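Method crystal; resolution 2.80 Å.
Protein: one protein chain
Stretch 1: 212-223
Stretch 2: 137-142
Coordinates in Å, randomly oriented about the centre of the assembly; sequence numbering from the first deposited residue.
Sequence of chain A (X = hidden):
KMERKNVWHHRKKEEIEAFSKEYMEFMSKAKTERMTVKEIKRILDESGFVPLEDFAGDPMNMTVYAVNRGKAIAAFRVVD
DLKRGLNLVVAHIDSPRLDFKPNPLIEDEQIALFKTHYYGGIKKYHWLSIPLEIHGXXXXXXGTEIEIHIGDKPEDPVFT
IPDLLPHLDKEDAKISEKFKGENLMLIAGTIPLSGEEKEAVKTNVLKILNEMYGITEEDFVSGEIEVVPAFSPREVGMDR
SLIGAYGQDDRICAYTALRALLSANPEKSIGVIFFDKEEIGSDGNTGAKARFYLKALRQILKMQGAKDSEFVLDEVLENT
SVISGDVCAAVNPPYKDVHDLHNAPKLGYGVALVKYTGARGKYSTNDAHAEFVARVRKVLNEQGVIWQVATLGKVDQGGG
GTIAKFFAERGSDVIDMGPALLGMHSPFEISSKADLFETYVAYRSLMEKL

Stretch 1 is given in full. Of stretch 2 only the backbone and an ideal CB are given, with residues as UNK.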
# COMPACT_ATOMS: atom_id res chain seq x y z
N MSE A 212 40.94 32.02 26.33
CA MSE A 212 40.12 33.14 25.91
C MSE A 212 39.23 33.68 27.02
O MSE A 212 39.24 34.87 27.32
CB MSE A 212 39.26 32.73 24.72
CG MSE A 212 38.59 33.89 24.04
SE MSE A 212 39.90 35.20 23.53
CE MSE A 212 39.47 36.59 24.80
N TYR A 213 38.45 32.79 27.65
CA TYR A 213 37.54 33.20 28.72
C TYR A 213 37.90 32.59 30.06
O TYR A 213 37.21 32.80 31.05
CB TYR A 213 36.11 32.81 28.34
CG TYR A 213 35.73 33.21 26.94
CD1 TYR A 213 35.89 32.33 25.87
CD2 TYR A 213 35.24 34.49 26.68
CE1 TYR A 213 35.56 32.72 24.57
CE2 TYR A 213 34.91 34.89 25.39
CZ TYR A 213 35.07 34.00 24.34
OH TYR A 213 34.72 34.40 23.07
N GLY A 214 38.98 31.83 30.08
CA GLY A 214 39.42 31.19 31.31
C GLY A 214 38.45 30.12 31.78
O GLY A 214 38.48 29.73 32.94
N ILE A 215 37.61 29.64 30.87
CA ILE A 215 36.61 28.63 31.21
C ILE A 215 37.07 27.19 31.08
O ILE A 215 38.08 26.87 30.46
CB ILE A 215 35.32 28.81 30.36
CG1 ILE A 215 35.64 28.71 28.86
CG2 ILE A 215 34.67 30.14 30.67
CD1 ILE A 215 34.41 28.82 27.97
N THR A 216 36.29 26.31 31.70
CA THR A 216 36.52 24.88 31.70
C THR A 216 35.26 24.24 31.10
O THR A 216 34.19 24.84 31.10
CB THR A 216 36.75 24.36 33.14
OG1 THR A 216 37.04 22.96 33.11
CG2 THR A 216 35.52 24.60 34.00
N GLU A 217 35.40 23.02 30.60
CA GLU A 217 34.27 22.33 29.98
C GLU A 217 33.04 22.21 30.86
O GLU A 217 31.91 22.32 30.37
CB GLU A 217 34.70 20.94 29.52
CG GLU A 217 33.63 20.17 28.82
CD GLU A 217 34.14 18.87 28.27
OE1 GLU A 217 35.10 18.32 28.85
OE2 GLU A 217 33.59 18.39 27.25
N GLU A 218 33.23 21.99 32.16
CA GLU A 218 32.08 21.87 33.06
C GLU A 218 31.29 23.17 33.19
O GLU A 218 30.16 23.18 33.69
CB GLU A 218 32.52 21.40 34.44
CG GLU A 218 31.37 21.26 35.43
CD GLU A 218 31.82 20.76 36.78
OE1 GLU A 218 31.14 21.07 37.79
OE2 GLU A 218 32.85 20.05 36.85
N ASP A 219 31.87 24.27 32.71
CA ASP A 219 31.22 25.57 32.78
C ASP A 219 30.08 25.73 31.80
O ASP A 219 29.24 26.62 31.97
CB ASP A 219 32.24 26.69 32.57
CG ASP A 219 33.18 26.86 33.75
OD1 ASP A 219 34.12 27.67 33.65
OD2 ASP A 219 32.97 26.18 34.78
N PHE A 220 30.03 24.90 30.77
CA PHE A 220 28.94 24.98 29.80
C PHE A 220 27.63 24.59 30.48
O PHE A 220 26.57 25.10 30.12
CB PHE A 220 29.17 24.06 28.60
CG PHE A 220 30.16 24.60 27.62
CD1 PHE A 220 31.39 23.97 27.42
CD2 PHE A 220 29.87 25.75 26.88
CE1 PHE A 220 32.31 24.48 26.50
CE2 PHE A 220 30.79 26.26 25.96
CZ PHE A 220 32.01 25.62 25.77
N VAL A 221 27.72 23.70 31.46
CA VAL A 221 26.53 23.25 32.18
C VAL A 221 25.83 24.47 32.75
O VAL A 221 24.71 24.80 32.36
CB VAL A 221 26.91 22.32 33.34
CG1 VAL A 221 25.65 21.82 34.02
CG2 VAL A 221 27.74 21.15 32.83
N SER A 222 26.51 25.13 33.68
CA SER A 222 25.99 26.34 34.31
C SER A 222 26.14 27.47 33.31
O SER A 222 26.80 28.48 33.58
CB SER A 222 26.79 26.66 35.58
OG SER A 222 28.18 26.74 35.30
N GLY A 223 25.53 27.29 32.15
CA GLY A 223 25.60 28.31 31.12
C GLY A 223 24.48 28.21 30.11
O GLY A 223 23.82 27.18 30.00
N UNK A 137 25.95 33.25 27.96
CA UNK A 137 26.71 33.47 29.17
C UNK A 137 27.06 32.16 29.88
O UNK A 137 26.34 31.17 29.77
CB UNK A 137 25.93 34.38 30.11
N UNK A 138 28.19 32.15 30.59
CA UNK A 138 28.65 30.97 31.31
C UNK A 138 29.17 31.41 32.68
O UNK A 138 29.79 32.47 32.80
CB UNK A 138 29.73 30.23 30.52
N UNK A 139 28.92 30.61 33.71
CA UNK A 139 29.41 30.94 35.05
C UNK A 139 30.46 29.92 35.46
O UNK A 139 30.27 28.72 35.29
CB UNK A 139 28.27 30.98 36.06
N UNK A 140 31.58 30.41 35.99
CA UNK A 140 32.65 29.52 36.43
C UNK A 140 32.15 28.87 37.72
O UNK A 140 31.09 29.24 38.23
CB UNK A 140 33.97 30.26 36.64
N UNK A 141 32.90 27.91 38.24
CA UNK A 141 32.48 27.25 39.47
C UNK A 141 32.55 28.22 40.65
O UNK A 141 31.93 27.99 41.69
CB UNK A 141 33.35 26.02 39.74
N UNK A 142 33.30 29.30 40.49
CA UNK A 142 33.46 30.30 41.54
C UNK A 142 32.44 31.42 41.45
O UNK A 142 32.59 32.45 42.10
CB UNK A 142 34.87 30.89 41.49

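Position 137 lies in an extended strand, and its CA-to-CB bond points away from stretch 1, with no atom of that stretch within 5.5 Å of the CB. Stretch 1 therefore sets little condition here beyond an extended backbone, for which beta-branched residues are well suited, although many others would fit. The residue is Val137. Its backbone makes the contact: its O lies 3.2 Å from CA of Gly223.

Position 138 pairs with Gly223 in an antiparallel bridge, as a non-hydrogen-bonded pair, and its CB lies on the face to which a CB on Gly223 would point. Because glycine leaves that space empty, a side chain from 138 can spread across it, towards the ring of Phe220 and the aliphatic end of Ile215. A branched or long apolar residue such as leucine, isoleucine or methionine would suit. The residue is Leu138. Its CD1 packs 3.4 Å from CD1 of Ile215, while its CD2 is 3.8 Å from CD2 of Phe220. CD2 of Leu138 would lie only 2.4 Å from an ideal CB on Gly223, so this packing depends on the missing side chain.

The backbone N of 139 donates a hydrogen bond to O of Ser222 at 3.0 Å. Its O also lies 2.9 Å from OG of Ser222. The CB points sideways, 3.8 Å from the same Ser222 O, so a side chain starts beside that oxygen and can lead off from there; strand backbone angles suit aromatic and beta-branched residues. The residue is Phe139, whose ring meets Ser222 O at its edge, near the ring plane.

Position 140 has left the strand. Its CB points away overall, yet it is 4.0 Å from OD1 of Asp219, and the carbonyl oxygens of Tyr213 and Gly214 lie farther along. A long, flexible side chain, such as lysine or arginine, could reach back to this surface. It is Lys140. Its aliphatic part makes the closest contacts: CD passes 3.4 Å from OD1 of Asp219, and CE makes a tight carbon contact, 2.9 Å from O of Gly214. NZ ends 3.9 Å from O of Tyr213 and forms no salt bridge with Asp219.

Position 141 points sideways, with Asp219 and Glu218 nearby, so a polar side chain suits. Asn141 brings ND2 to 4.2 Å from OE1 of Glu218, a loose polar approach. Independently of the side chain, a water O accepts from the backbone N of Asn141 (2.9 Å) and donates to OD2 of Asp219 (3.2 Å).

Position 142 is beyond reach of stretch 1, which leaves the choice open; it is Asp142.

Stretch 2 (137-142) VLFKND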
# COMPACT_ATOMS: atom_id res chain seq x y z
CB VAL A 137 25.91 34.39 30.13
CG1 VAL A 137 24.54 33.80 30.39
CG2 VAL A 137 26.67 34.58 31.42
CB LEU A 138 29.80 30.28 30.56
CG LEU A 138 29.71 29.92 29.06
CD1 LEU A 138 31.09 29.46 28.59
CD2 LEU A 138 28.66 28.84 28.80
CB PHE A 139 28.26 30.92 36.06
CG PHE A 139 27.23 31.97 35.82
CD1 PHE A 139 26.17 31.75 34.95
CD2 PHE A 139 27.33 33.21 36.44
CE1 PHE A 139 25.22 32.74 34.71
CE2 PHE A 139 26.39 34.21 36.20
CZ PHE A 139 25.34 33.98 35.33
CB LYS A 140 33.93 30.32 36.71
CG LYS A 140 34.27 31.35 35.64
CD LYS A 140 35.11 30.76 34.52
CE LYS A 140 36.60 30.95 34.81
NZ LYS A 140 37.01 32.39 34.88
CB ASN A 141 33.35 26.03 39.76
CG ASN A 141 32.75 25.13 40.81
OD1 ASN A 141 32.37 25.58 41.89
ND2 ASN A 141 32.67 23.84 40.50
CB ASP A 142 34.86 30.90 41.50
CG ASP A 142 35.07 31.78 40.29
OD1 ASP A 142 36.22 32.21 40.06
OD2 ASP A 142 34.08 32.05 39.57
O HOH W 1 35.24 26.73 36.95
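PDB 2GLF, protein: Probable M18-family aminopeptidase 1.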